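Local coordinates for periplasmic binding protein/LacI transcriptional regulator (Burkholderia multivorans, PDB 4YLE) that probably captures a simple sugar in the periplasm, as the solute-binding component of an ABC transport system, at residues A[123-127]-A[175-179]. Sequence-based numbering, arbitrary orientation.
Sequences IDNRL and TTTNA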
loop_
_atom_site.group_PDB
_atom_site.type_symbol
_atom_site.label_atom_id
_atom_site.label_comp_id
_atom_site.label_asym_id
_atom_site.label_seq_id
_atom_site.Cartn_x
_atom_site.Cartn_y
_atom_site.Cartn_z
ATOM N N ILE A 123 -5.985 4.307 -6.920
ATOM C CA ILE A 123 -4.548 4.263 -6.679
ATOM C C ILE A 123 -4.142 3.240 -5.621
ATOM O O ILE A 123 -4.995 2.760 -4.895
ATOM C CB ILE A 123 -3.998 5.631 -6.236
ATOM C CG1 ILE A 123 -4.491 6.017 -4.830
ATOM C CG2 ILE A 123 -4.382 6.735 -7.282
ATOM C CD1 ILE A 123 -3.915 7.369 -4.299
ATOM N N ASP A 124 -2.834 2.915 -5.591
ATOM C CA ASP A 124 -2.176 2.149 -4.507
ATOM C C ASP A 124 -2.528 0.666 -4.553
ATOM O O ASP A 124 -1.704 -0.176 -4.926
ATOM C CB ASP A 124 -2.531 2.746 -3.149
ATOM C CG ASP A 124 -1.916 1.978 -1.983
ATOM O OD1 ASP A 124 -0.921 1.284 -2.197
ATOM O OD2 ASP A 124 -2.427 2.089 -0.843
ATOM N N ASN A 125 -3.766 0.354 -4.200
ATOM C CA ASN A 125 -4.226 -1.014 -4.142
ATOM C C ASN A 125 -5.328 -1.217 -5.160
ATOM O O ASN A 125 -6.367 -0.582 -5.087
ATOM C CB ASN A 125 -4.740 -1.345 -2.753
ATOM C CG ASN A 125 -5.391 -2.688 -2.693
ATOM O OD1 ASN A 125 -4.912 -3.667 -3.300
ATOM N ND2 ASN A 125 -6.502 -2.778 -1.937
ATOM N N ARG A 126 -5.100 -2.099 -6.107
ATOM C CA ARG A 126 -6.013 -2.231 -7.215
ATOM C C ARG A 126 -7.295 -2.942 -6.814
ATOM O O ARG A 126 -7.265 -3.987 -6.174
ATOM C CB ARG A 126 -5.338 -2.965 -8.367
ATOM C CG ARG A 126 -6.053 -2.800 -9.692
ATOM C CD ARG A 126 -5.541 -3.802 -10.695
ATOM N NE ARG A 126 -4.110 -3.640 -10.933
ATOM C CZ ARG A 126 -3.583 -3.086 -12.022
ATOM N NH1 ARG A 126 -4.360 -2.633 -13.013
ATOM N NH2 ARG A 126 -2.260 -2.995 -12.122
ATOM N N LEU A 127 -8.424 -2.342 -7.191
ATOM C CA LEU A 127 -9.727 -2.971 -7.074
ATOM C C LEU A 127 -9.754 -4.257 -7.860
ATOM O O LEU A 127 -9.056 -4.396 -8.857
ATOM C CB LEU A 127 -10.810 -2.023 -7.576
ATOM C CG LEU A 127 -10.988 -0.777 -6.717
ATOM C CD1 LEU A 127 -11.817 0.244 -7.474
ATOM C CD2 LEU A 127 -11.627 -1.106 -5.367
ATOM N N THR A 175 -6.995 -9.737 1.702
ATOM C CA THR A 175 -7.971 -9.502 0.648
ATOM C C THR A 175 -7.621 -8.272 -0.186
ATOM O O THR A 175 -8.482 -7.678 -0.847
ATOM C CB THR A 175 -9.344 -9.319 1.246
ATOM O OG1 THR A 175 -9.278 -8.276 2.219
ATOM C CG2 THR A 175 -9.810 -10.628 1.916
ATOM N N THR A 176 -6.364 -7.861 -0.133
ATOM C CA THR A 176 -5.936 -6.762 -0.987
ATOM C C THR A 176 -4.972 -7.272 -2.022
ATOM O O THR A 176 -4.133 -8.136 -1.764
ATOM C CB THR A 176 -5.293 -5.596 -0.198
ATOM O OG1 THR A 176 -4.124 -6.042 0.511
ATOM C CG2 THR A 176 -6.289 -5.022 0.771
ATOM N N THR A 177 -5.121 -6.729 -3.218
ATOM C CA THR A 177 -4.216 -7.051 -4.287
ATOM C C THR A 177 -2.781 -6.728 -3.893
ATOM O O THR A 177 -1.879 -7.527 -4.141
ATOM C CB THR A 177 -4.611 -6.297 -5.561
ATOM O OG1 THR A 177 -5.975 -6.580 -5.842
ATOM C CG2 THR A 177 -3.738 -6.710 -6.730
ATOM N N ASN A 178 -2.542 -5.590 -3.247
ATOM C CA ASN A 178 -1.148 -5.229 -3.031
ATOM C C ASN A 178 -0.503 -6.135 -1.988
ATOM O O ASN A 178 0.662 -6.476 -2.117
ATOM C CB ASN A 178 -0.965 -3.733 -2.698
ATOM C CG ASN A 178 -1.739 -3.256 -1.505
ATOM O OD1 ASN A 178 -2.729 -3.835 -1.092
ATOM N ND2 ASN A 178 -1.292 -2.127 -0.956
ATOM N N ALA A 179 -1.272 -6.578 -1.001
ATOM C CA ALA A 179 -0.756 -7.546 -0.025
ATOM C C ALA A 179 -0.375 -8.859 -0.705
ATOM O O ALA A 179 0.724 -9.388 -0.483
ATOM C CB ALA A 179 -1.756 -7.786 1.048
#
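N125 reaches across to the first turn of helix 177-193. Its OD1 accepts a hydrogen bond from N178 N at 3.1 Å, with the donor lying 36° above the carbonyl plane. The side-chain amides of N125 and N178 stack, their planes 21° apart. N125 CG lies 3.3 Å from N178 OD1. A chi1 of 172° carries the N125 amide outward from the loop, and its OD1 meets the start of the helix, where the helix dipole would probably favour an acceptor. N125 ND2 packs 3.5 Å from T176 CG2, the methyl of the N-cap residue, and hydrogen-bonds P100 O. D124 OD1 lies 3.6 Å from N178 ND2. D124 OD1 hydrogen-bonds the unknown ligand and N178 ND2 does so weakly, consistent with a place beside the ligand cleft. D124 OD2 forms a salt bridge with K40 NZ. This part is buried and close-packed.

The side of R126 and T177 is looser and more open to solvent. Here T177 OG1 donates to R126 O at 2.9 Å, but R126 CB comes no nearer than 4.4 Å to T177 CG2.

The loop after strand 119-123 thus meets the N-terminal end of helix 177-193 where the two lobes of the periplasmic-binding-protein fold face each other, with helix 45-60 beside D124 and strand 141-144 beside R126.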